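Local coordinates for DltD domain-containing protein (Beauveria bassiana, PDB 7D78) that probably acts as a polyketide thioesterase that releases its chain by cyclisation, giving medium-ring lactones, at residues A[44-49]-A[79-84]; A[53-58]-A[126-131]; A[73-78]-A[307-312]; A[153-158]-A[259-264]. All blocks are in the same frame, centred on the assembly; numbering follows the deposited sequence. Where two conformers were deposited one is given.

Interaction 1 of 4, residues A[44-49]-A[79-84]; sequences FYAVDG and GFNTYI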
# COMPACT_ATOMS: atom_id res chain seq x y z
N PHE A 44 14.29 24.01 7.14
CA PHE A 44 14.72 24.38 5.80
C PHE A 44 16.00 25.20 5.91
O PHE A 44 16.00 26.28 6.52
CB PHE A 44 13.64 25.17 5.06
CG PHE A 44 13.99 25.49 3.64
CD1 PHE A 44 14.07 24.48 2.69
CD2 PHE A 44 14.26 26.80 3.25
CE1 PHE A 44 14.39 24.76 1.38
CE2 PHE A 44 14.58 27.09 1.94
CZ PHE A 44 14.65 26.07 0.99
N TYR A 45 17.08 24.67 5.36
CA TYR A 45 18.39 25.33 5.34
C TYR A 45 18.54 25.99 3.97
O TYR A 45 18.87 25.32 2.99
CB TYR A 45 19.49 24.31 5.61
CG TYR A 45 19.50 23.68 7.00
CD1 TYR A 45 18.57 22.70 7.35
CD2 TYR A 45 20.46 24.05 7.94
CE1 TYR A 45 18.59 22.11 8.62
CE2 TYR A 45 20.48 23.47 9.21
CZ TYR A 45 19.55 22.50 9.55
OH TYR A 45 19.57 21.92 10.80
N ALA A 46 18.29 27.30 3.91
CA ALA A 46 18.24 28.03 2.64
C ALA A 46 19.64 28.44 2.19
O ALA A 46 20.56 28.58 2.99
CB ALA A 46 17.37 29.28 2.78
N VAL A 47 19.79 28.63 0.88
CA VAL A 47 21.00 29.23 0.33
C VAL A 47 20.62 30.57 -0.27
O VAL A 47 19.46 30.85 -0.57
CB VAL A 47 21.69 28.33 -0.71
CG1 VAL A 47 22.04 26.98 -0.10
CG2 VAL A 47 20.81 28.18 -1.95
N ASP A 48 21.63 31.43 -0.42
CA ASP A 48 21.41 32.73 -1.03
C ASP A 48 21.13 32.56 -2.52
O ASP A 48 21.63 31.63 -3.16
CB ASP A 48 22.62 33.64 -0.83
CG ASP A 48 22.94 33.89 0.63
OD1 ASP A 48 22.01 34.22 1.40
OD2 ASP A 48 24.12 33.76 1.01
N GLY A 49 20.31 33.45 -3.06
CA GLY A 49 20.00 33.38 -4.48
C GLY A 49 19.01 32.26 -4.75
O GLY A 49 18.04 32.07 -4.02
N GLY A 79 25.97 24.92 -1.20
CA GLY A 79 25.04 25.54 -2.13
C GLY A 79 23.73 24.83 -2.35
O GLY A 79 23.02 25.15 -3.31
N PHE A 80 23.36 23.88 -1.48
CA PHE A 80 22.12 23.13 -1.62
C PHE A 80 21.13 23.55 -0.54
O PHE A 80 21.40 23.36 0.65
CB PHE A 80 22.37 21.62 -1.51
CG PHE A 80 23.23 21.06 -2.61
CD1 PHE A 80 22.66 20.66 -3.81
CD2 PHE A 80 24.60 20.92 -2.44
CE1 PHE A 80 23.45 20.14 -4.83
CE2 PHE A 80 25.40 20.40 -3.46
CZ PHE A 80 24.82 20.01 -4.65
N ASN A 81 20.00 24.14 -0.95
CA ASN A 81 18.85 24.18 -0.05
C ASN A 81 18.60 22.78 0.47
O ASN A 81 18.62 21.82 -0.30
CB ASN A 81 17.58 24.66 -0.76
CG ASN A 81 17.67 26.08 -1.29
OD1 ASN A 81 17.57 27.06 -0.54
ND2 ASN A 81 17.77 26.19 -2.60
N THR A 82 18.39 22.64 1.78
CA THR A 82 18.16 21.33 2.37
C THR A 82 16.95 21.39 3.29
O THR A 82 16.85 22.28 4.14
CB THR A 82 19.40 20.84 3.14
OG1 THR A 82 20.54 20.85 2.27
CG2 THR A 82 19.17 19.41 3.60
N TYR A 83 16.03 20.44 3.12
CA TYR A 83 14.84 20.32 3.96
C TYR A 83 14.89 18.97 4.67
O TYR A 83 14.87 17.93 4.01
CB TYR A 83 13.57 20.42 3.11
CG TYR A 83 12.25 20.44 3.88
CD1 TYR A 83 12.03 21.38 4.87
CD2 TYR A 83 11.21 19.57 3.56
CE1 TYR A 83 10.83 21.44 5.56
CE2 TYR A 83 9.98 19.62 4.23
CZ TYR A 83 9.80 20.56 5.24
OH TYR A 83 8.61 20.65 5.93
N ILE A 84 15.01 19.00 6.00
CA ILE A 84 14.81 17.81 6.83
C ILE A 84 13.45 17.95 7.49
O ILE A 84 13.12 19.02 8.02
CB ILE A 84 15.91 17.65 7.89
CG1 ILE A 84 17.26 18.19 7.42
CG2 ILE A 84 16.06 16.19 8.30
CD1 ILE A 84 18.29 18.17 8.52
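Y45 and T82 form the hydrogen-bonded pair of a short antiparallel ladder joining strands 39-45 and 81-86 in the mixed sheet of the alpha/beta hydrolase fold. Both links of the pair are made: Y45 N donates to T82 O at 2.7 Å, almost perfectly straight, and T82 N donates to Y45 O at 3.0 Å. Each carbonyl also takes a CA-H contact, T82 O from F44 and Y45 O from N81.

Past Y45 the first strand has ended, and the N81 side chain takes over as a partner for the backbone. Its OD1 accepts from V47 N at 3.1 Å, the donor standing well above the carbonyl plane. The same OD1 bonds S122 OG, while ND2 bonds P52 O, so both ends of this buried amide are satisfied. The F44 ring, swung with CG anti to the backbone N (chi1 -176°), lies with its plane only 10° from that of the amide, and F44 CZ sits 3.7 Å from N81 CB. An alanine at N81 has no amide, and V47 N, S122 OG and P52 O would probably be left without this partner, with the start of the loop likely to shift.

T82 OG1 is held by its own segment, donating to F80 O at 3.1 Å, and Y83 OH by V30 O. At the far end V47 CG1 presses on the backbone, 3.5 Å from G79 C.

Interaction 2 of 4, residues A[53-58]-A[126-131]; sequences AIIMTP and SKITLW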
# COMPACT_ATOMS: atom_id res chain seq x y z
N ALA A 53 17.79 21.89 -4.45
CA ALA A 53 17.25 21.54 -3.14
C ALA A 53 17.33 20.03 -2.93
O ALA A 53 17.04 19.25 -3.83
CB ALA A 53 15.80 22.01 -2.99
N ILE A 54 17.72 19.64 -1.72
CA ILE A 54 17.77 18.23 -1.31
C ILE A 54 16.75 18.05 -0.19
O ILE A 54 16.85 18.72 0.84
CB ILE A 54 19.17 17.82 -0.84
CG1 ILE A 54 20.22 18.07 -1.93
CG2 ILE A 54 19.16 16.37 -0.37
CD1 ILE A 54 21.65 17.97 -1.41
N ILE A 55 15.79 17.15 -0.39
CA ILE A 55 14.78 16.84 0.62
C ILE A 55 15.19 15.53 1.28
O ILE A 55 15.30 14.50 0.61
CB ILE A 55 13.38 16.72 0.01
CG1 ILE A 55 12.90 18.08 -0.52
CG2 ILE A 55 12.38 16.17 1.05
CD1 ILE A 55 11.82 17.96 -1.62
N MET A 56 15.43 15.57 2.60
CA MET A 56 15.98 14.44 3.35
C MET A 56 14.89 13.80 4.20
O MET A 56 14.30 14.47 5.05
CB MET A 56 17.14 14.89 4.24
CG MET A 56 18.32 15.51 3.49
SD MET A 56 19.57 16.19 4.61
CE MET A 56 20.27 14.70 5.30
N THR A 57 14.66 12.50 3.99
CA THR A 57 13.68 11.75 4.78
C THR A 57 14.40 10.91 5.83
O THR A 57 15.26 10.09 5.48
CB THR A 57 12.85 10.84 3.87
OG1 THR A 57 12.06 11.63 2.97
CG2 THR A 57 11.89 9.99 4.72
N PRO A 58 14.07 11.06 7.12
CA PRO A 58 14.72 10.26 8.16
C PRO A 58 14.30 8.79 8.12
O PRO A 58 13.38 8.38 7.42
CB PRO A 58 14.26 10.91 9.47
CG PRO A 58 13.67 12.23 9.08
CD PRO A 58 13.12 12.03 7.68
N SER A 126 13.75 22.95 -10.93
CA SER A 126 14.28 22.00 -11.90
C SER A 126 15.44 21.19 -11.36
O SER A 126 16.01 20.38 -12.10
CB SER A 126 14.73 22.73 -13.18
OG SER A 126 15.90 23.52 -12.95
N LYS A 127 15.81 21.37 -10.09
CA LYS A 127 16.97 20.69 -9.51
C LYS A 127 16.62 20.13 -8.13
O LYS A 127 17.29 20.42 -7.14
CB LYS A 127 18.19 21.62 -9.40
CG LYS A 127 18.69 22.23 -10.70
CD LYS A 127 19.93 23.09 -10.41
CE LYS A 127 20.41 23.88 -11.61
NZ LYS A 127 21.56 24.76 -11.20
N ILE A 128 15.57 19.29 -8.07
CA ILE A 128 15.12 18.67 -6.82
C ILE A 128 15.75 17.28 -6.71
O ILE A 128 15.66 16.48 -7.65
CB ILE A 128 13.59 18.57 -6.76
CG1 ILE A 128 12.93 19.94 -6.93
CG2 ILE A 128 13.15 17.87 -5.48
CD1 ILE A 128 13.30 20.97 -5.86
N THR A 129 16.35 16.98 -5.55
CA THR A 129 16.91 15.67 -5.22
C THR A 129 16.22 15.13 -3.98
O THR A 129 15.94 15.88 -3.04
CB THR A 129 18.44 15.75 -4.99
OG1 THR A 129 19.11 15.97 -6.24
CG2 THR A 129 19.01 14.46 -4.33
N LEU A 130 15.92 13.82 -3.98
CA LEU A 130 15.41 13.14 -2.80
C LEU A 130 16.52 12.31 -2.17
O LEU A 130 17.22 11.56 -2.86
CB LEU A 130 14.21 12.24 -3.12
CG LEU A 130 12.90 12.93 -3.52
CD1 LEU A 130 11.75 11.93 -3.51
CD2 LEU A 130 12.58 14.17 -2.66
N TRP A 131 16.66 12.45 -0.85
CA TRP A 131 17.71 11.84 -0.05
C TRP A 131 17.03 11.14 1.12
O TRP A 131 16.12 11.71 1.73
CB TRP A 131 18.68 12.93 0.45
CG TRP A 131 19.92 12.49 1.19
CD1 TRP A 131 21.20 12.51 0.72
CD2 TRP A 131 20.00 12.04 2.55
NE1 TRP A 131 22.07 12.08 1.69
CE2 TRP A 131 21.36 11.79 2.82
CE3 TRP A 131 19.05 11.81 3.56
CZ2 TRP A 131 21.80 11.31 4.06
CZ3 TRP A 131 19.50 11.33 4.80
CH2 TRP A 131 20.86 11.09 5.04
O HOH W 1 13.51 12.26 0.75
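A53 to T57 and K127 to W131 run side by side as neighbouring parallel strands in the central sheet of the alpha/beta hydrolase fold, their axes 4.7 Å apart and 20° from alignment. The backbone bonds come first. Five of them step along the pair: A53 N to K127 O, T129 N to A53 O, I55 N to T129 O, W131 N to I55 O and T57 N to W131 O, the last at 2.8 Å. CA-H contacts add to this, such as M56 CA to W131 O at 3.2 Å.

One water supplies the side-chain polar link. It donates to W131 O at 2.8 Å and is hydrogen-bonded to T57 OG1, which also pairs with Y85 OH.

Aromatic contact dominates the face carrying I54, M56, T129 and W131. M56 bends at chi3 (71°), folding its CE over one face of the indole, 3.5 Å from the centroid of the six-membered ring and nearly above it. SD stands higher over the same face, a more distant Met-aromatic contact. I54 CG2 meets W131 CB at 3.6 Å, and F75 of helix 68-77 meets the indole edge-to-face.

The face carrying A53, I55, I128 and L130 is aliphatic between the two strands: I55 and L130 lie alongside each other, CB to CD2 3.8 Å, and A53 CB touches I128 CD1. L110 and V114 of helix 103-118 pack on I55.

The strands are thus joined by backbone bonds flanked on both faces by mainly apolar side chains. No charged pair crosses the contact, so it rests on hydrogen bonds and van der Waals packing, with the M56 methyl against the indole face.

Interaction 3 of 4, residues A[73-78]-A[307-312]; sequences ETFQSQ and EVVDAM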
# COMPACT_ATOMS: atom_id res chain seq x y z
N GLU A 73 23.72 20.97 7.20
CA GLU A 73 24.61 22.13 7.26
C GLU A 73 25.70 22.05 6.19
O GLU A 73 26.03 23.06 5.56
CB GLU A 73 25.24 22.22 8.65
CG GLU A 73 24.23 22.45 9.77
CD GLU A 73 24.87 22.43 11.15
OE1 GLU A 73 26.11 22.47 11.23
OE2 GLU A 73 24.12 22.37 12.15
N THR A 74 26.27 20.86 5.98
CA THR A 74 27.26 20.69 4.93
C THR A 74 26.65 20.91 3.56
O THR A 74 27.22 21.61 2.72
CB THR A 74 27.90 19.29 5.01
OG1 THR A 74 28.58 19.15 6.26
CG2 THR A 74 28.90 19.08 3.87
N PHE A 75 25.48 20.31 3.32
CA PHE A 75 24.78 20.53 2.05
C PHE A 75 24.55 22.02 1.82
O PHE A 75 24.82 22.55 0.74
CB PHE A 75 23.45 19.78 2.03
CG PHE A 75 23.58 18.29 1.83
CD1 PHE A 75 24.75 17.73 1.32
CD2 PHE A 75 22.52 17.44 2.14
CE1 PHE A 75 24.85 16.36 1.12
CE2 PHE A 75 22.62 16.07 1.95
CZ PHE A 75 23.78 15.52 1.45
N GLN A 76 24.06 22.72 2.85
CA GLN A 76 23.80 24.15 2.73
C GLN A 76 25.08 24.93 2.41
O GLN A 76 25.06 25.85 1.60
CB GLN A 76 23.18 24.66 4.02
CG GLN A 76 22.89 26.13 4.02
CD GLN A 76 22.46 26.61 5.38
OE1 GLN A 76 23.05 26.25 6.40
NE2 GLN A 76 21.42 27.42 5.42
N SER A 77 26.19 24.58 3.06
CA SER A 77 27.43 25.31 2.81
C SER A 77 27.99 25.03 1.43
O SER A 77 28.84 25.80 0.96
CB SER A 77 28.48 24.95 3.87
OG SER A 77 28.97 23.65 3.67
N GLN A 78 27.56 23.96 0.77
CA GLN A 78 27.98 23.67 -0.59
C GLN A 78 26.95 24.13 -1.62
O GLN A 78 27.05 23.78 -2.80
CB GLN A 78 28.27 22.18 -0.75
CG GLN A 78 29.49 21.75 0.07
CD GLN A 78 29.92 20.32 -0.19
OE1 GLN A 78 29.68 19.77 -1.26
NE2 GLN A 78 30.56 19.71 0.80
N GLU A 307 34.14 12.28 3.55
CA GLU A 307 34.33 11.84 2.17
C GLU A 307 33.03 11.29 1.58
O GLU A 307 32.78 11.44 0.38
CB GLU A 307 35.43 10.78 2.12
CG GLU A 307 36.85 11.31 2.36
CD GLU A 307 37.08 11.82 3.78
OE1 GLU A 307 36.46 11.30 4.73
OE2 GLU A 307 37.90 12.75 3.94
N VAL A 308 32.22 10.62 2.40
CA VAL A 308 30.95 10.09 1.92
C VAL A 308 29.99 11.22 1.58
O VAL A 308 29.34 11.21 0.53
CB VAL A 308 30.36 9.11 2.95
CG1 VAL A 308 28.89 8.84 2.65
CG2 VAL A 308 31.15 7.81 2.96
N VAL A 309 29.89 12.23 2.46
CA VAL A 309 29.03 13.37 2.18
C VAL A 309 29.50 14.10 0.93
O VAL A 309 28.69 14.47 0.06
CB VAL A 309 28.95 14.30 3.39
CG1 VAL A 309 28.11 15.53 3.07
CG2 VAL A 309 28.37 13.56 4.57
N ASP A 310 30.81 14.31 0.79
CA ASP A 310 31.33 14.95 -0.41
C ASP A 310 30.98 14.15 -1.66
O ASP A 310 30.68 14.72 -2.71
CB ASP A 310 32.85 15.15 -0.30
CG ASP A 310 33.21 16.39 0.47
OD1 ASP A 310 32.29 17.21 0.72
OD2 ASP A 310 34.39 16.55 0.84
N ALA A 311 30.99 12.82 -1.54
CA ALA A 311 30.62 11.98 -2.67
C ALA A 311 29.16 12.19 -3.07
O ALA A 311 28.82 12.12 -4.26
CB ALA A 311 30.87 10.52 -2.34
N MET A 312 28.29 12.45 -2.09
CA MET A 312 26.89 12.70 -2.39
C MET A 312 26.71 14.00 -3.17
O MET A 312 26.07 14.01 -4.22
CB MET A 312 26.07 12.75 -1.10
CG MET A 312 26.07 11.46 -0.31
SD MET A 312 25.30 11.66 1.31
CE MET A 312 25.30 9.96 1.82
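F75 and T74 meet V309 where helix 68-77 crosses helix 305-319, two helices packed on the same face of the alpha/beta hydrolase sheet. The segment axes stay 10.8 Å apart and cross at -48°, so side chains alone span the gap.

The tight part is apolar, and its inner members, F75 and M312, reach the sheet. V309 CG1 serves both partners: T74 CG2 reaches it tip to tip at 3.7 Å, and F75 CE1 approaches obliquely at 3.9 Å. One turn on, M312 SD comes to the rim of the F75 ring, 4.2 Å from CZ and close to the ring plane, a Met-aromatic contact at the edge rather than over the face. F75 also sits against I54 and M56 of strand 51-57, while M312 leans on L260 and V262 of strand 259-264, so both side chains fill the space between their own helices and the sheet.

The outer side is looser and polar. D310 is exposed, and its carboxylate turns back to meet Q78, just past the end of its helix. Q78 extends fully beyond CG, and its amide lies 50° from the carboxylate plane; OE1 is hydrogen-bonded to T313 OG1 on the same neighbouring helix. The remaining link is Q78 NE2 to D310 OD1, 3.0 Å, with the acceptor in the amide plane.

Interaction 4 of 4, residues A[153-158]-A[259-264]; sequences LVMVCP and VLMVTP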
# COMPACT_ATOMS: atom_id res chain seq x y z
N LEU A 153 18.30 10.50 -6.77
CA LEU A 153 17.88 9.73 -5.61
C LEU A 153 19.13 9.27 -4.87
O LEU A 153 19.99 8.62 -5.47
CB LEU A 153 17.04 8.53 -6.03
CG LEU A 153 16.74 7.46 -4.98
CD1 LEU A 153 15.83 8.04 -3.90
CD2 LEU A 153 16.08 6.27 -5.66
N VAL A 154 19.25 9.62 -3.60
CA VAL A 154 20.34 9.16 -2.75
C VAL A 154 19.75 8.31 -1.65
O VAL A 154 18.94 8.79 -0.85
CB VAL A 154 21.14 10.33 -2.16
CG1 VAL A 154 22.17 9.81 -1.17
CG2 VAL A 154 21.81 11.12 -3.28
N MET A 155 20.13 7.04 -1.62
CA MET A 155 19.68 6.11 -0.60
C MET A 155 20.86 5.72 0.27
O MET A 155 21.86 5.18 -0.23
CB MET A 155 19.05 4.86 -1.21
CG MET A 155 17.73 5.10 -1.92
SD MET A 155 17.01 3.55 -2.46
CE MET A 155 18.08 3.12 -3.83
N VAL A 156 20.76 5.98 1.56
CA VAL A 156 21.76 5.56 2.53
C VAL A 156 21.19 4.39 3.31
O VAL A 156 20.10 4.50 3.90
CB VAL A 156 22.16 6.72 3.45
CG1 VAL A 156 23.18 6.26 4.49
CG2 VAL A 156 22.68 7.88 2.62
N CYS A 157 21.91 3.27 3.30
CA CYS A 157 21.56 2.02 3.97
C CYS A 157 20.05 1.71 3.88
O CYS A 157 19.40 1.49 4.90
CB CYS A 157 22.02 2.03 5.42
SG CYS A 157 21.33 3.34 6.49
N PRO A 158 19.49 1.66 2.67
CA PRO A 158 18.06 1.37 2.56
C PRO A 158 17.71 0.01 3.14
O PRO A 158 18.46 -0.96 3.01
CB PRO A 158 17.81 1.41 1.04
CG PRO A 158 19.14 1.11 0.43
CD PRO A 158 20.14 1.76 1.35
N VAL A 259 20.76 7.35 -9.44
CA VAL A 259 20.65 6.85 -8.07
C VAL A 259 22.03 6.59 -7.50
O VAL A 259 22.86 5.90 -8.12
CB VAL A 259 19.76 5.59 -7.98
CG1 VAL A 259 20.17 4.55 -9.03
CG2 VAL A 259 19.81 4.99 -6.56
N LEU A 260 22.27 7.11 -6.31
CA LEU A 260 23.45 6.80 -5.51
C LEU A 260 23.01 6.00 -4.30
O LEU A 260 22.11 6.43 -3.57
CB LEU A 260 24.16 8.09 -5.06
CG LEU A 260 25.19 7.91 -3.95
CD1 LEU A 260 26.40 7.16 -4.51
CD2 LEU A 260 25.60 9.27 -3.40
N MET A 261 23.61 4.84 -4.10
CA MET A 261 23.38 4.05 -2.90
C MET A 261 24.65 3.98 -2.06
O MET A 261 25.72 3.65 -2.57
CB MET A 261 22.91 2.64 -3.23
CG MET A 261 22.63 1.80 -1.99
SD MET A 261 22.08 0.14 -2.41
CE MET A 261 20.63 0.48 -3.40
N VAL A 262 24.51 4.27 -0.77
CA VAL A 262 25.59 4.15 0.20
C VAL A 262 25.23 3.02 1.16
O VAL A 262 24.25 3.11 1.91
CB VAL A 262 25.80 5.47 0.97
CG1 VAL A 262 26.94 5.32 1.98
CG2 VAL A 262 26.07 6.61 -0.01
N THR A 263 26.04 1.96 1.15
CA THR A 263 25.79 0.76 1.92
C THR A 263 26.88 0.55 2.95
O THR A 263 28.07 0.58 2.59
CB THR A 263 25.71 -0.47 0.99
OG1 THR A 263 24.55 -0.36 0.16
CG2 THR A 263 25.65 -1.78 1.79
N PRO A 264 26.55 0.34 4.22
CA PRO A 264 27.58 0.05 5.22
C PRO A 264 28.05 -1.39 5.07
O PRO A 264 27.24 -2.31 4.99
CB PRO A 264 26.86 0.26 6.56
CG PRO A 264 25.42 0.69 6.21
CD PRO A 264 25.19 0.25 4.81
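M261 leaves its strand with CG anti to the backbone N (chi1 -179°) and bends only at its last torsion (chi3 -58°), which carries CE to M155 of the adjacent strand and P158 of the loop that follows it. M155 also bends at the end, and in the conformer given, one of two deposited, its CE lies 3.7 Å from M261 CE and 3.7 Å from V259 CG2. P158 CG closes in on M261 CE from another direction at 4.2 Å. Q275 and F279 of helix 272-281 lie against M261 as well; an alanine there would probably open a gap between sheet and helix, leaving the ring of P158 and the side chains of Q275 and F279 without their neighbour.

On the reverse face V154 and L260 lie alongside each other, CG1 to CD2 4.1 Å, with L260 against M312 and F315 of helix 305-319. The backbones are parallel strands in exact step, L153 beside V259 through V156 beside V262. Each of four bonds runs nearly along its carbonyl; the closing one, C157 N to V262 O, is 2.7 Å long.

C157 then turns off with a positive phi of 39°, and its CB rests 3.7 Å from P264 CD. Its side chain touches D267 and H296, which with S134 probably form a Ser-His-Asp triad. This is the arrangement of an alpha/beta hydrolase, whose parallel strands end at the loops that probably carry the active site.

Interactions 1, 2 and 4 are seams of one eight-stranded mixed sheet, and interaction 3 joins two helices lying across it. Interaction 1 holds an antiparallel strand near one end, and strand 81-86 bonds on its other side to strand 51-57, so interactions 1 and 2 touch with centres 10 Å apart. Strand 127-133 likewise bonds to 150-156, linking interaction 2 to interaction 4, centres about 13 Å apart; interactions 1 and 4, centres about 21 Å apart, do not touch. F75 and M312 of interaction 3 reach W131, I54, V156 and L260. Interactions 1, 2 and 3 interleave along the chain, while both segments of interaction 4 fall between those of interaction 3: the last helix packs against the first, tying early and late parts of the fold together.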